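Local coordinates for RND efflux system, outer membrane lipoprotein, NodT family (Burkholderia mallei, PDB 6U94) that probably acts as an outer membrane efflux lipoprotein, the outer membrane channel component through which an RND-type pump expels its substrates from the cell, at residues N172-L177 with G262-L267; A185-T190 with Q429-Q434. One frame throughout, in Å; residues are numbered along the deposited sequence.

Interaction 1. Residues N172-L177 with G262-L267; sequences NTYLTL and GDRALL
Two neighbouring side chains of segment 172-177 of helix 156-203, Y174 and L175, pack against three side chains of the irregular segment 262-267, and no hydrogen bond crosses between them. L175 holds its CG anti to the carbonyl carbon (chi1 -72°), and the branch there, with chi2 at 178°, sends the methyls to different partners. L175 CD1 lies 4.0 Å from L267 CD1 and nearly as close to L267 CG and CD2, while L175 CD2 rests 4.0 Å from L266 CD2. L175 and L266 pass in opposite directions; L267 crosses L175 obliquely. The L266 CD2 methyl also reaches Y174, 3.9 Å from Y174 CE2, at an oblique angle to the ring and with the two side chains roughly perpendicular. With chi2 of L266 at 92°, that methyl faces Y174 and L175 while L266 CD1 sits over the centre of one face of the R264 guanidinium, 4.0 Å above the plane. Y174, with CG anti to the backbone N, carries its hydroxyl to the guanidinium edge, yet Y174 OH and R264 NH2 remain 4.1 Å apart; this buried hydroxyl has no polar partner in the model. The charge of R264 is instead met by a salt bridge from NH1 to D55. Around the contact, helix 56-67 touches Y174 through L58 and L61, and helix 421-454 touches L175 through L445 and L267 through V449.

Interaction 2. Residues A185-T190 with Q429-Q434; sequences ALAQDT and QLFAAQ
Segments 185-190 (helix 156-203) and 429-434 (helix 421-454) run antiparallel, with 165° between the segment directions and 10.9 Å between the segment axes at closest approach; mainly side chains bridge the gap, with A187 also presenting its CA. L186 comes first. Its CG, anti to the backbone N, meets the F431 ring at the edge and in plane, 3.8 Å from F431 CE1, and the two side chains slide past each other in opposite directions. Its methyls turn to Q434: L186 CD2 lies 3.6 Å from Q434 CB, and L186 CD1 lies 3.5 Å from Q434 OE1, a van der Waals contact with the extended glutamine chain. A187, one residue on, offers backbone and methyl together to the tip of the ring, with A187 CA 3.8 Å from F431 CZ and its CB slightly farther. A turn beyond L186, T190 comes over one face of the ring. Its CG2, anti to the backbone N, makes a CH-pi contact 3.9 Å from the F431 ring centroid and only 9° off the ring normal. T190 OG1 also lies 3.2 Å from F431 CD1, though no hydrogen bond crosses the segments. Placed beside the backbone N by chi1 of -61°, T190 OG1 donates a 3.0 Å hydrogen bond to L186 O from above the carbonyl plane; that oxygen also accepts from T190 N. The bond is consistent with holding the rotamer that puts CG2 over the ring. Helix 211-247 adjoins the same region, with A229 and Y232 against A187 and A225 against T190. Such nearly antiparallel packing of long helices is consistent with the periplasmic alpha-barrel of the outer membrane factor family.

Overall arrangement
Interactions 1 and 2 share helix 156-203, using successive portions of it, 172-177 and then 185-190. Their centres are 19 Å apart and their nearest atoms about 9 Å apart, so the two contacts do not touch. Along the chain the segments alternate: 172-177, 185-190, 262-267 and 429-434. The partners differ in kind, an irregular segment after helix 253-256 in interaction 1 and helix 421-454 in interaction 2. Helix 421-454 also borders interaction 1 through L445 and V449, so it accompanies helix 156-203 past both sites. Interaction 1 is buried, 11 Å from the chain centre, whereas interaction 2 is partly buried, 24 Å out. Interaction 2 joins two long helices, while interaction 1 ties helix 156-203 to a connecting segment; both lie along one elongated helical bundle.

Interaction 1. Residues N172-L177 with G262-L267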
ATOM      1  N   ASN A 172       6.567  -3.411  -0.604  1.00 65.31           N
ATOM      2  CA  ASN A 172       5.988  -2.400  -1.479  1.00 64.01           C
ATOM      3  C   ASN A 172       6.990  -1.907  -2.513  1.00 66.51           C
ATOM      4  O   ASN A 172       6.594  -1.495  -3.609  1.00 69.21           O
ATOM      5  CB  ASN A 172       5.459  -1.225  -0.659  1.00 66.45           C
ATOM      6  CG  ASN A 172       4.671  -0.235  -1.501  1.00 65.83           C
ATOM      7  OD1 ASN A 172       3.519  -0.488  -1.855  1.00 68.81           O
ATOM      8  ND2 ASN A 172       5.285   0.898  -1.821  1.00 61.84           N
ATOM      9  N   THR A 173       8.284  -1.941  -2.189  1.00 60.88           N
ATOM     10  CA  THR A 173       9.296  -1.486  -3.137  1.00 66.99           C
ATOM     11  C   THR A 173       9.540  -2.516  -4.235  1.00 67.54           C
ATOM     12  O   THR A 173       9.698  -2.151  -5.405  1.00 68.92           O
ATOM     13  CB  THR A 173      10.598  -1.167  -2.402  1.00 67.51           C
ATOM     14  OG1 THR A 173      10.343  -0.171  -1.407  1.00 69.18           O
ATOM     15  CG2 THR A 173      11.645  -0.637  -3.364  1.00 68.67           C
ATOM     16  N   TYR A 174       9.582  -3.802  -3.877  1.00 68.15           N
ATOM     17  CA  TYR A 174       9.772  -4.839  -4.887  1.00 70.71           C
ATOM     18  C   TYR A 174       8.531  -4.990  -5.757  1.00 72.82           C
ATOM     19  O   TYR A 174       8.639  -5.230  -6.965  1.00 73.00           O
ATOM     20  CB  TYR A 174      10.129  -6.165  -4.217  1.00 71.52           C
ATOM     21  CG  TYR A 174      10.307  -7.322  -5.177  1.00 73.30           C
ATOM     22  CD1 TYR A 174      11.391  -7.373  -6.042  1.00 73.54           C
ATOM     23  CD2 TYR A 174       9.397  -8.372  -5.206  1.00 74.91           C
ATOM     24  CE1 TYR A 174      11.562  -8.432  -6.916  1.00 76.16           C
ATOM     25  CE2 TYR A 174       9.558  -9.436  -6.077  1.00 73.91           C
ATOM     26  CZ  TYR A 174      10.642  -9.461  -6.930  1.00 76.60           C
ATOM     27  OH  TYR A 174      10.803 -10.519  -7.796  1.00 79.17           O
ATOM     28  N   LEU A 175       7.344  -4.852  -5.162  1.00 70.68           N
ATOM     29  CA  LEU A 175       6.119  -4.861  -5.955  1.00 71.21           C
ATOM     30  C   LEU A 175       6.069  -3.658  -6.887  1.00 70.77           C
ATOM     31  O   LEU A 175       5.722  -3.788  -8.067  1.00 75.18           O
ATOM     32  CB  LEU A 175       4.898  -4.892  -5.038  1.00 71.54           C
ATOM     33  CG  LEU A 175       4.666  -6.229  -4.330  1.00 76.08           C
ATOM     34  CD1 LEU A 175       3.470  -6.160  -3.395  1.00 73.95           C
ATOM     35  CD2 LEU A 175       4.488  -7.339  -5.352  1.00 79.16           C
ATOM     36  N   THR A 176       6.420  -2.475  -6.374  1.00 67.66           N
ATOM     37  CA  THR A 176       6.500  -1.290  -7.224  1.00 66.75           C
ATOM     38  C   THR A 176       7.513  -1.486  -8.346  1.00 69.91           C
ATOM     39  O   THR A 176       7.302  -1.019  -9.471  1.00 71.53           O
ATOM     40  CB  THR A 176       6.850  -0.061  -6.384  1.00 63.59           C
ATOM     41  OG1 THR A 176       5.783   0.215  -5.466  1.00 61.66           O
ATOM     42  CG2 THR A 176       7.079   1.159  -7.265  1.00 63.87           C
ATOM     43  N   LEU A 177       8.614  -2.188  -8.063  1.00 67.13           N
ATOM     44  CA  LEU A 177       9.585  -2.496  -9.109  1.00 70.02           C
ATOM     45  C   LEU A 177       8.949  -3.317 -10.224  1.00 74.02           C
ATOM     46  O   LEU A 177       9.071  -2.981 -11.409  1.00 72.53           O
ATOM     47  CB  LEU A 177      10.777  -3.238  -8.510  1.00 69.94           C
ATOM     48  CG  LEU A 177      11.831  -3.725  -9.504  1.00 75.20           C
ATOM     49  CD1 LEU A 177      12.458  -2.554 -10.247  1.00 75.36           C
ATOM     50  CD2 LEU A 177      12.899  -4.549  -8.797  1.00 72.96           C
ATOM     51  N   GLY A 262       2.221  -9.263 -14.393  1.00104.18           N
ATOM     52  CA  GLY A 262       1.145  -9.982 -15.051  1.00103.97           C
ATOM     53  C   GLY A 262      -0.027 -10.329 -14.158  1.00103.02           C
ATOM     54  O   GLY A 262      -0.755  -9.445 -13.697  1.00 98.65           O
ATOM     55  N   ASP A 263      -0.212 -11.627 -13.903  1.00106.63           N
ATOM     56  CA  ASP A 263      -1.283 -12.102 -13.041  1.00109.26           C
ATOM     57  C   ASP A 263      -0.799 -13.026 -11.931  1.00108.78           C
ATOM     58  O   ASP A 263      -1.624 -13.498 -11.142  1.00109.99           O
ATOM     59  CB  ASP A 263      -2.359 -12.823 -13.870  1.00112.77           C
ATOM     60  N   ARG A 264       0.502 -13.290 -11.841  1.00109.29           N
ATOM     61  CA  ARG A 264       1.009 -14.200 -10.824  1.00106.75           C
ATOM     62  C   ARG A 264       0.835 -13.605  -9.431  1.00 96.84           C
ATOM     63  O   ARG A 264       0.885 -12.388  -9.238  1.00 93.03           O
ATOM     64  CB  ARG A 264       2.480 -14.528 -11.084  1.00109.22           C
ATOM     65  CG  ARG A 264       3.416 -13.332 -11.043  1.00109.69           C
ATOM     66  CD  ARG A 264       4.785 -13.714 -11.580  1.00112.53           C
ATOM     67  NE  ARG A 264       5.831 -12.786 -11.164  1.00112.56           N
ATOM     68  CZ  ARG A 264       6.526 -12.906 -10.036  1.00112.87           C
ATOM     69  NH1 ARG A 264       6.278 -13.912  -9.209  1.00112.27           N
ATOM     70  NH2 ARG A 264       7.465 -12.019  -9.734  1.00112.36           N
ATOM     71  N   ALA A 265       0.615 -14.484  -8.456  1.00 94.56           N
ATOM     72  CA  ALA A 265       0.321 -14.071  -7.090  1.00 90.50           C
ATOM     73  C   ALA A 265       1.611 -14.009  -6.282  1.00 88.03           C
ATOM     74  O   ALA A 265       2.329 -15.008  -6.170  1.00 90.91           O
ATOM     75  CB  ALA A 265      -0.673 -15.030  -6.437  1.00 90.98           C
ATOM     76  N   LEU A 266       1.902 -12.835  -5.722  1.00 81.80           N
ATOM     77  CA  LEU A 266       3.032 -12.658  -4.821  1.00 78.25           C
ATOM     78  C   LEU A 266       2.622 -12.494  -3.367  1.00 70.77           C
ATOM     79  O   LEU A 266       3.365 -12.916  -2.480  1.00 71.34           O
ATOM     80  CB  LEU A 266       3.871 -11.444  -5.240  1.00 79.15           C
ATOM     81  CG  LEU A 266       4.611 -11.552  -6.577  1.00 82.81           C
ATOM     82  CD1 LEU A 266       3.772 -10.999  -7.718  1.00 83.67           C
ATOM     83  CD2 LEU A 266       5.954 -10.848  -6.497  1.00 84.95           C
ATOM     84  N   LEU A 267       1.466 -11.893  -3.107  1.00 67.64           N
ATOM     85  CA  LEU A 267       0.908 -11.795  -1.768  1.00 64.55           C
ATOM     86  C   LEU A 267      -0.165 -12.857  -1.576  1.00 68.57           C
ATOM     87  O   LEU A 267      -0.883 -13.216  -2.512  1.00 74.74           O
ATOM     88  CB  LEU A 267       0.309 -10.408  -1.519  1.00 63.45           C
ATOM     89  CG  LEU A 267       1.208  -9.194  -1.745  1.00 64.19           C
ATOM     90  CD1 LEU A 267       0.506  -7.924  -1.289  1.00 60.48           C
ATOM     91  CD2 LEU A 267       2.532  -9.374  -1.020  1.00 62.50           C
TER

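Interaction 2. Residues A185-T190 with Q429-Q434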
ATOM      1  N   ALA A 185       7.587  -2.077 -20.161  1.00 80.19           N
ATOM      2  CA  ALA A 185       7.337  -2.998 -21.264  1.00 83.89           C
ATOM      3  C   ALA A 185       6.130  -2.562 -22.084  1.00 88.56           C
ATOM      4  O   ALA A 185       6.138  -2.668 -23.316  1.00 90.77           O
ATOM      5  CB  ALA A 185       7.140  -4.415 -20.725  1.00 80.03           C
ATOM      6  N   LEU A 186       5.084  -2.069 -21.417  1.00 86.21           N
ATOM      7  CA  LEU A 186       3.925  -1.548 -22.135  1.00 82.20           C
ATOM      8  C   LEU A 186       4.299  -0.330 -22.971  1.00 84.12           C
ATOM      9  O   LEU A 186       3.888  -0.213 -24.131  1.00 86.92           O
ATOM     10  CB  LEU A 186       2.816  -1.204 -21.141  1.00 77.78           C
ATOM     11  CG  LEU A 186       1.580  -0.463 -21.647  1.00 78.93           C
ATOM     12  CD1 LEU A 186       0.793  -1.313 -22.637  1.00 79.14           C
ATOM     13  CD2 LEU A 186       0.709  -0.054 -20.471  1.00 74.67           C
ATOM     14  N   ALA A 187       5.092   0.582 -22.401  1.00 82.28           N
ATOM     15  CA  ALA A 187       5.496   1.778 -23.132  1.00 83.39           C
ATOM     16  C   ALA A 187       6.416   1.443 -24.299  1.00 88.42           C
ATOM     17  O   ALA A 187       6.434   2.172 -25.297  1.00 91.31           O
ATOM     18  CB  ALA A 187       6.177   2.768 -22.187  1.00 80.35           C
ATOM     19  N   GLN A 188       7.185   0.358 -24.194  1.00 91.34           N
ATOM     20  CA  GLN A 188       8.069  -0.031 -25.287  1.00 93.97           C
ATOM     21  C   GLN A 188       7.300  -0.721 -26.409  1.00 96.69           C
ATOM     22  O   GLN A 188       7.577  -0.483 -27.591  1.00 99.07           O
ATOM     23  CB  GLN A 188       9.184  -0.935 -24.763  1.00 91.87           C
ATOM     24  CG  GLN A 188      10.220  -0.204 -23.924  1.00 94.54           C
ATOM     25  CD  GLN A 188      11.213  -1.143 -23.272  1.00 96.15           C
ATOM     26  OE1 GLN A 188      10.890  -2.291 -22.964  1.00 96.95           O
ATOM     27  NE2 GLN A 188      12.433  -0.660 -23.059  1.00 97.35           N
ATOM     28  N   ASP A 189       6.338  -1.579 -26.059  1.00 96.99           N
ATOM     29  CA  ASP A 189       5.477  -2.177 -27.074  1.00103.22           C
ATOM     30  C   ASP A 189       4.689  -1.107 -27.818  1.00102.05           C
ATOM     31  O   ASP A 189       4.578  -1.148 -29.050  1.00106.79           O
ATOM     32  CB  ASP A 189       4.530  -3.189 -26.432  1.00106.43           C
ATOM     33  CG  ASP A 189       5.262  -4.370 -25.831  1.00111.77           C
ATOM     34  OD1 ASP A 189       6.474  -4.518 -26.097  1.00116.00           O
ATOM     35  OD2 ASP A 189       4.626  -5.150 -25.090  1.00111.43           O
ATOM     36  N   THR A 190       4.134  -0.139 -27.083  1.00 96.22           N
ATOM     37  CA  THR A 190       3.446   0.977 -27.722  1.00 93.10           C
ATOM     38  C   THR A 190       4.393   1.761 -28.622  1.00 96.86           C
ATOM     39  O   THR A 190       4.013   2.181 -29.722  1.00101.57           O
ATOM     40  CB  THR A 190       2.835   1.890 -26.657  1.00 87.10           C
ATOM     41  OG1 THR A 190       1.874   1.155 -25.889  1.00 79.48           O
ATOM     42  CG2 THR A 190       2.158   3.092 -27.296  1.00 85.50           C
ATOM     43  N   GLN A 429      -6.219   7.034 -26.088  1.00 89.96           N
ATOM     44  CA  GLN A 429      -7.019   6.688 -24.919  1.00 87.18           C
ATOM     45  C   GLN A 429      -6.718   5.275 -24.439  1.00 81.00           C
ATOM     46  O   GLN A 429      -6.750   5.011 -23.231  1.00 77.96           O
ATOM     47  CB  GLN A 429      -8.509   6.827 -25.231  1.00 93.24           C
ATOM     48  CG  GLN A 429      -8.982   8.255 -25.402  1.00100.48           C
ATOM     49  CD  GLN A 429     -10.487   8.344 -25.558  1.00105.08           C
ATOM     50  OE1 GLN A 429     -11.213   7.409 -25.220  1.00104.92           O
ATOM     51  NE2 GLN A 429     -10.965   9.470 -26.077  1.00109.99           N
ATOM     52  N   LEU A 430      -6.429   4.356 -25.363  1.00 79.55           N
ATOM     53  CA  LEU A 430      -6.128   2.982 -24.975  1.00 73.56           C
ATOM     54  C   LEU A 430      -4.826   2.907 -24.187  1.00 71.25           C
ATOM     55  O   LEU A 430      -4.764   2.275 -23.126  1.00 69.59           O
ATOM     56  CB  LEU A 430      -6.062   2.093 -26.217  1.00 73.25           C
ATOM     57  CG  LEU A 430      -5.631   0.639 -26.009  1.00 69.82           C
ATOM     58  CD1 LEU A 430      -6.622  -0.101 -25.127  1.00 66.82           C
ATOM     59  CD2 LEU A 430      -5.472  -0.067 -27.347  1.00 72.46           C
ATOM     60  N   PHE A 431      -3.773   3.561 -24.689  1.00 72.96           N
ATOM     61  CA  PHE A 431      -2.485   3.530 -24.007  1.00 74.27           C
ATOM     62  C   PHE A 431      -2.556   4.200 -22.641  1.00 76.63           C
ATOM     63  O   PHE A 431      -1.889   3.760 -21.697  1.00 77.34           O
ATOM     64  CB  PHE A 431      -1.419   4.193 -24.884  1.00 77.94           C
ATOM     65  CG  PHE A 431      -0.049   4.194 -24.278  1.00 83.24           C
ATOM     66  CD1 PHE A 431       0.491   3.033 -23.752  1.00 85.92           C
ATOM     67  CD2 PHE A 431       0.709   5.354 -24.246  1.00 85.64           C
ATOM     68  CE1 PHE A 431       1.757   3.029 -23.191  1.00 84.27           C
ATOM     69  CE2 PHE A 431       1.977   5.357 -23.690  1.00 86.01           C
ATOM     70  CZ  PHE A 431       2.501   4.193 -23.163  1.00 84.97           C
ATOM     71  N   ALA A 432      -3.364   5.253 -22.507  1.00 76.68           N
ATOM     72  CA  ALA A 432      -3.531   5.881 -21.201  1.00 71.08           C
ATOM     73  C   ALA A 432      -4.265   4.957 -20.239  1.00 72.13           C
ATOM     74  O   ALA A 432      -3.935   4.899 -19.047  1.00 71.71           O
ATOM     75  CB  ALA A 432      -4.274   7.208 -21.344  1.00 71.25           C
ATOM     76  N   ALA A 433      -5.254   4.216 -20.743  1.00 69.60           N
ATOM     77  CA  ALA A 433      -6.012   3.316 -19.881  1.00 67.12           C
ATOM     78  C   ALA A 433      -5.191   2.102 -19.472  1.00 65.37           C
ATOM     79  O   ALA A 433      -5.365   1.585 -18.362  1.00 64.21           O
ATOM     80  CB  ALA A 433      -7.297   2.877 -20.582  1.00 64.22           C
ATOM     81  N   GLN A 434      -4.301   1.629 -20.349  1.00 63.12           N
ATOM     82  CA  GLN A 434      -3.473   0.476 -20.013  1.00 63.42           C
ATOM     83  C   GLN A 434      -2.452   0.825 -18.936  1.00 65.59           C
ATOM     84  O   GLN A 434      -2.135  -0.009 -18.081  1.00 60.35           O
ATOM     85  CB  GLN A 434      -2.778  -0.054 -21.264  1.00 65.25           C
ATOM     86  CG  GLN A 434      -3.728  -0.622 -22.307  1.00 64.31           C
ATOM     87  CD  GLN A 434      -3.008  -1.085 -23.557  1.00 68.89           C
ATOM     88  OE1 GLN A 434      -2.243  -0.333 -24.164  1.00 69.31           O
ATOM     89  NE2 GLN A 434      -3.245  -2.333 -23.946  1.00 71.09           N
TER